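Local atomic coordinates of SVS_variant_AS1 (Streptomyces sp. CWA1, PDB entry 6TJA), a protein that probably cyclises a linear isoprenoid diphosphate to a diterpene hydrocarbon, as an engineered, ancestrally reconstructed relative of the spiroviolene synthases, class I terpene cyclases. Residues 181-186 with 219-224; 252-257 with 262-267. All coordinates share one frame; numbering follows the deposited sequence.

Interaction 1 of 2, residues 181-186 with 219-224; sequences MRLLSA and MAIMVA
Leu183 packs against Ile221 and Met222 where two helices of the all-helical class I terpene synthase fold meet, helix 175-185 ending beside the middle of helix 211-231. The contact is buried, its side-chain packing is apolar and no hydrogen bond crosses; about 208 Å² of surface is covered. Along 181-186, Met181 turns to another neighbour, its side chain resting on Trp162, Gln163 and Asn166 of helix 143-169. Arg182 reaches beyond the close contact to form a salt bridge through NH2 with Asp229 OD1, further along helix 211-231, giving the two helices a polar tie as well. One face of its guanidinium is met by Ala186 CB, 3.3 Å above the plane and displaced toward the rim.

Leu183 carries the packing itself. Its CA lies 5.5 Å from Met222 CA, a very close backbone approach. CG stands anti to the backbone N (chi1 -171°), which sends the CD1 branch across to helix 211-231, where it meets Ile221 CG2 at 3.8 Å. The same Ile221 CG2 lies 3.2 Å from Leu183 O, a methyl-to-carbonyl approach. The bent chain of Met222, turned at both chi2 and chi3, brings its CE within 3.8 Å of Leu183 CD1. Both neighbours cross the leucine at about a right angle, so that methyl groups meet without long chains lying side by side. Arg112 of the second subunit also packs on Leu183.

Further on, helix 175-185 is followed by helix 188-192, an interruption that probably corresponds to the G1/2 break of class I terpene synthases. Just ahead of it, Ser185 OG makes a weak bond of 3.4 Å back to Met181 O, which also accepts from the backbone N of Ser185 and Leu184.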
loop_
_atom_site.group_PDB
_atom_site.type_symbol
_atom_site.label_atom_id
_atom_site.label_comp_id
_atom_site.label_asym_id
_atom_site.label_seq_id
_atom_site.Cartn_x
_atom_site.Cartn_y
_atom_site.Cartn_z
ATOM N N MET A 181 -8.613 9.476 -6.391
ATOM C CA MET A 181 -7.482 10.107 -5.683
ATOM C C MET A 181 -7.896 10.400 -4.232
ATOM O O MET A 181 -7.163 10.055 -3.288
ATOM C CB MET A 181 -7.106 11.418 -6.379
ATOM C CG MET A 181 -5.999 12.144 -5.728
ATOM S SD MET A 181 -5.734 13.795 -6.364
ATOM C CE MET A 181 -7.118 14.671 -5.658
ATOM N N ARG A 182 -9.045 11.022 -4.082
ATOM C CA ARG A 182 -9.564 11.557 -2.816
ATOM C C ARG A 182 -9.983 10.404 -1.897
ATOM O O ARG A 182 -9.915 10.557 -0.672
ATOM C CB ARG A 182 -10.685 12.523 -3.192
ATOM C CG ARG A 182 -11.249 13.311 -2.030
ATOM C CD ARG A 182 -10.237 14.293 -1.479
ATOM N NE ARG A 182 -10.902 15.038 -0.422
ATOM C CZ ARG A 182 -10.294 15.539 0.635
ATOM N NH1 ARG A 182 -8.996 15.365 0.807
ATOM N NH2 ARG A 182 -11.010 16.182 1.533
ATOM N N LEU A 183 -10.396 9.282 -2.469
ATOM C CA LEU A 183 -10.658 8.041 -1.716
ATOM C C LEU A 183 -9.422 7.766 -0.858
ATOM O O LEU A 183 -9.568 7.335 0.269
ATOM C CB LEU A 183 -10.920 6.944 -2.742
ATOM C CG LEU A 183 -11.420 5.577 -2.266
ATOM C CD1 LEU A 183 -12.759 5.657 -1.528
ATOM C CD2 LEU A 183 -11.561 4.684 -3.500
ATOM N N LEU A 184 -8.246 8.074 -1.384
ATOM C CA LEU A 184 -6.956 7.818 -0.712
ATOM C C LEU A 184 -6.483 9.040 0.093
ATOM O O LEU A 184 -6.055 8.848 1.244
ATOM C CB LEU A 184 -5.971 7.420 -1.812
ATOM C CG LEU A 184 -6.289 6.124 -2.558
ATOM C CD1 LEU A 184 -5.131 5.755 -3.474
ATOM C CD2 LEU A 184 -6.569 4.977 -1.570
ATOM N N SER A 185 -6.458 10.235 -0.522
ATOM C CA SER A 185 -5.705 11.427 -0.046
ATOM C C SER A 185 -6.369 12.045 1.188
ATOM O O SER A 185 -5.682 12.755 1.946
ATOM C CB SER A 185 -5.568 12.447 -1.118
ATOM O OG SER A 185 -6.836 12.950 -1.490
ATOM N N ALA A 186 -7.657 11.801 1.396
ATOM C CA ALA A 186 -8.396 12.369 2.552
ATOM C C ALA A 186 -8.134 11.581 3.840
ATOM O O ALA A 186 -8.584 12.061 4.832
ATOM C CB ALA A 186 -9.879 12.480 2.265
ATOM N N MET A 219 -17.067 3.013 0.366
ATOM C CA MET A 219 -18.219 3.932 0.315
ATOM C C MET A 219 -18.186 4.794 1.564
ATOM O O MET A 219 -18.398 6.039 1.453
ATOM C CB MET A 219 -19.537 3.168 0.180
ATOM C CG MET A 219 -19.707 2.717 -1.261
ATOM S SD MET A 219 -21.307 2.151 -1.769
ATOM C CE MET A 219 -21.190 0.439 -1.242
ATOM N N ALA A 220 -17.911 4.173 2.706
ATOM C CA ALA A 220 -17.826 4.909 3.975
ATOM C C ALA A 220 -16.768 5.994 3.807
ATOM O O ALA A 220 -17.008 7.150 4.226
ATOM C CB ALA A 220 -17.514 3.970 5.101
ATOM N N ILE A 221 -15.623 5.622 3.223
ATOM C CA ILE A 221 -14.444 6.516 3.049
ATOM C C ILE A 221 -14.812 7.650 2.096
ATOM O O ILE A 221 -14.476 8.790 2.405
ATOM C CB ILE A 221 -13.218 5.714 2.595
ATOM C CG1 ILE A 221 -12.709 4.852 3.742
ATOM C CG2 ILE A 221 -12.108 6.604 2.050
ATOM C CD1 ILE A 221 -11.679 3.840 3.297
ATOM N N MET A 222 -15.528 7.350 1.019
ATOM C CA MET A 222 -15.861 8.314 -0.047
ATOM C C MET A 222 -16.871 9.320 0.495
ATOM O O MET A 222 -16.732 10.495 0.186
ATOM C CB MET A 222 -16.417 7.610 -1.283
ATOM C CG MET A 222 -16.487 8.524 -2.520
ATOM S SD MET A 222 -14.841 9.003 -3.154
ATOM C CE MET A 222 -14.595 7.619 -4.242
ATOM N N VAL A 223 -17.826 8.901 1.322
ATOM C CA VAL A 223 -18.824 9.844 1.904
ATOM C C VAL A 223 -18.094 10.768 2.880
ATOM O O VAL A 223 -18.310 11.994 2.783
ATOM C CB VAL A 223 -20.003 9.133 2.577
ATOM C CG1 VAL A 223 -20.905 10.141 3.287
ATOM C CG2 VAL A 223 -20.791 8.290 1.582
ATOM N N ALA A 224 -17.234 10.214 3.746
ATOM C CA ALA A 224 -16.438 10.986 4.734
ATOM C C ALA A 224 -15.552 12.004 4.009
ATOM O O ALA A 224 -15.431 13.138 4.502
ATOM C CB ALA A 224 -15.569 10.079 5.586
#

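Interaction 2 of 2, residues 252-257 with 262-267; sequences HHRGMS and VEEATK
Arg254 and Met256 both reach Glu264 across a tight turn between two consecutive helices at the surface, 246-254 and 258-283, with about 131 Å² buried between the segments. The turn has recognisable ends: Gly255 leaves the helix with positive phi (49°), and Ser257 is the N-cap of the next helix, its OG bonded to Glu260 N.

The electrostatic part is a single long salt bridge, with Arg254 NH1 at 3.8 Å from Glu264 OE2. The oxygen lies at the edge of the guanidinium and near its plane, yet the carboxylate is turned 79° against it, so the two groups do not form the coplanar, two-bonded pairing.

The apolar part is supplied by Met256. Its chain is extended beyond CG (chi2 177°), and this straightness carries the methyl across to the aliphatic stem of Glu264. Met256 CE lies 3.7 Å from Glu264 CB, and it touches Glu264 CG as well. The same methyl also sits 3.5 Å above the plane of the Arg254 guanidinium, toward its rim, and therefore joins both members of the ion pair. Leu250 of helix 246-254 touches Glu264 too.

Inside helix 258-283, Thr266 OG1 bonds Val262 O at 2.9 Å, approaching from the opposite face of the carbonyl plane to Thr266 N.

Given the length of the ion pair, the steep turn between its planes and its position at the surface, the charge attraction is probably modest, and it is supplemented by a methionine methyl that meets both members of the pair.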
loop_
_atom_site.group_PDB
_atom_site.type_symbol
_atom_site.label_atom_id
_atom_site.label_comp_id
_atom_site.label_asym_id
_atom_site.label_seq_id
_atom_site.Cartn_x
_atom_site.Cartn_y
_atom_site.Cartn_z
ATOM N N HIS A 252 -14.765 23.126 -13.211
ATOM C CA HIS A 252 -13.813 23.025 -14.347
ATOM C C HIS A 252 -14.356 22.070 -15.417
ATOM O O HIS A 252 -14.346 22.463 -16.593
ATOM C CB HIS A 252 -12.425 22.620 -13.846
ATOM C CG HIS A 252 -11.379 22.631 -14.913
ATOM N ND1 HIS A 252 -11.126 21.532 -15.719
ATOM C CD2 HIS A 252 -10.533 23.594 -15.315
ATOM C CE1 HIS A 252 -10.163 21.822 -16.567
ATOM N NE2 HIS A 252 -9.795 23.076 -16.349
ATOM N N HIS A 253 -14.801 20.853 -15.060
ATOM C CA HIS A 253 -15.058 19.781 -16.064
ATOM C C HIS A 253 -16.492 19.853 -16.629
ATOM O O HIS A 253 -16.672 19.409 -17.770
ATOM C CB HIS A 253 -14.660 18.404 -15.528
ATOM C CG HIS A 253 -13.180 18.245 -15.445
ATOM N ND1 HIS A 253 -12.395 18.008 -16.562
ATOM C CD2 HIS A 253 -12.328 18.325 -14.390
ATOM C CE1 HIS A 253 -11.123 17.920 -16.210
ATOM N NE2 HIS A 253 -11.049 18.124 -14.867
ATOM N N ARG A 254 -17.455 20.432 -15.908
ATOM C CA ARG A 254 -18.862 20.540 -16.370
ATOM C C ARG A 254 -19.233 22.014 -16.612
ATOM O O ARG A 254 -20.402 22.269 -16.892
ATOM C CB ARG A 254 -19.781 19.851 -15.355
ATOM C CG ARG A 254 -19.346 18.438 -14.958
ATOM C CD ARG A 254 -19.912 17.342 -15.849
ATOM N NE ARG A 254 -21.364 17.510 -15.866
ATOM C CZ ARG A 254 -22.211 17.072 -14.926
ATOM N NH1 ARG A 254 -21.789 16.353 -13.888
ATOM N NH2 ARG A 254 -23.495 17.351 -15.058
ATOM N N GLY A 255 -18.291 22.958 -16.510
ATOM C CA GLY A 255 -18.572 24.406 -16.615
ATOM C C GLY A 255 -19.734 24.844 -15.724
ATOM O O GLY A 255 -20.569 25.651 -16.165
ATOM N N MET A 256 -19.787 24.363 -14.486
ATOM C CA MET A 256 -20.854 24.755 -13.534
ATOM C C MET A 256 -20.419 26.001 -12.756
ATOM O O MET A 256 -19.214 26.153 -12.485
ATOM C CB MET A 256 -21.143 23.629 -12.534
ATOM C CG MET A 256 -21.908 22.475 -13.114
ATOM S SD MET A 256 -22.102 21.194 -11.876
ATOM C CE MET A 256 -23.150 20.053 -12.774
ATOM N N SER A 257 -21.393 26.825 -12.357
ATOM C CA SER A 257 -21.253 27.791 -11.245
ATOM C C SER A 257 -20.927 27.014 -9.960
ATOM O O SER A 257 -21.137 25.765 -9.916
ATOM C CB SER A 257 -22.476 28.642 -11.082
ATOM O OG SER A 257 -23.629 27.857 -10.815
ATOM N N VAL A 262 -22.138 22.841 -6.046
ATOM C CA VAL A 262 -22.508 22.483 -4.636
ATOM C C VAL A 262 -23.700 21.505 -4.667
ATOM O O VAL A 262 -23.691 20.513 -3.894
ATOM C CB VAL A 262 -22.802 23.729 -3.768
ATOM C CG1 VAL A 262 -23.524 23.381 -2.459
ATOM C CG2 VAL A 262 -21.539 24.521 -3.482
ATOM N N GLU A 263 -24.691 21.778 -5.519
ATOM C CA GLU A 263 -25.910 20.946 -5.696
ATOM C C GLU A 263 -25.552 19.607 -6.353
ATOM O O GLU A 263 -26.039 18.582 -5.874
ATOM C CB GLU A 263 -26.945 21.724 -6.500
ATOM C CG GLU A 263 -27.602 22.794 -5.641
ATOM C CD GLU A 263 -28.643 23.645 -6.339
ATOM O OE1 GLU A 263 -29.310 23.108 -7.269
ATOM O OE2 GLU A 263 -28.788 24.842 -5.954
ATOM N N GLU A 264 -24.782 19.619 -7.442
ATOM C CA GLU A 264 -24.310 18.378 -8.092
ATOM C C GLU A 264 -23.542 17.529 -7.067
ATOM O O GLU A 264 -23.752 16.297 -7.015
ATOM C CB GLU A 264 -23.459 18.699 -9.319
ATOM C CG GLU A 264 -23.062 17.449 -10.103
ATOM C CD GLU A 264 -24.227 16.595 -10.605
ATOM O OE1 GLU A 264 -25.373 17.108 -10.636
ATOM O OE2 GLU A 264 -23.988 15.421 -10.979
ATOM N N ALA A 265 -22.681 18.143 -6.271
ATOM C CA ALA A 265 -21.824 17.407 -5.317
ATOM C C ALA A 265 -22.699 16.703 -4.276
ATOM O O ALA A 265 -22.388 15.538 -3.934
ATOM C CB ALA A 265 -20.813 18.318 -4.670
ATOM N N THR A 266 -23.733 17.380 -3.765
ATOM C CA THR A 266 -24.600 16.834 -2.696
ATOM C C THR A 266 -25.331 15.624 -3.278
ATOM O O THR A 266 -25.474 14.585 -2.557
ATOM C CB THR A 266 -25.524 17.920 -2.128
ATOM O OG1 THR A 266 -24.603 18.880 -1.620
ATOM C CG2 THR A 266 -26.476 17.420 -1.053
ATOM N N LYS A 267 -25.735 15.753 -4.526
ATOM C CA LYS A 267 -26.415 14.716 -5.236
ATOM C C LYS A 267 -25.591 13.448 -5.358
ATOM O O LYS A 267 -26.011 12.414 -4.974
ATOM C CB LYS A 267 -26.865 15.202 -6.586
ATOM C CG LYS A 267 -28.192 15.897 -6.569
ATOM C CD LYS A 267 -28.594 16.294 -7.961
ATOM C CE LYS A 267 -29.350 17.581 -7.970
ATOM N NZ LYS A 267 -30.597 17.433 -8.729
#

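The two contacts occur in series along the chain: interaction 1 closes within helix 211-231, and interaction 2 opens in helix 246-254, the next helix. Their centres are 18 Å apart and their nearest atoms about 9 Å, so they do not touch. Depth separates them: interaction 1 is centred about 6 Å from the centre of the chain and its three touching residues are all buried, whereas interaction 2 lies about 23 Å out and none of its three is. A bound di(hydroxyethyl)ether, probably from crystallisation, lies about 3 Å from the Leu183 side chain and may mark a pocket beside interaction 1. Helix 258-283 relates them further, since residues 262-267 lie on it while its Arg275, Phe276 and Leu279 meet Met219.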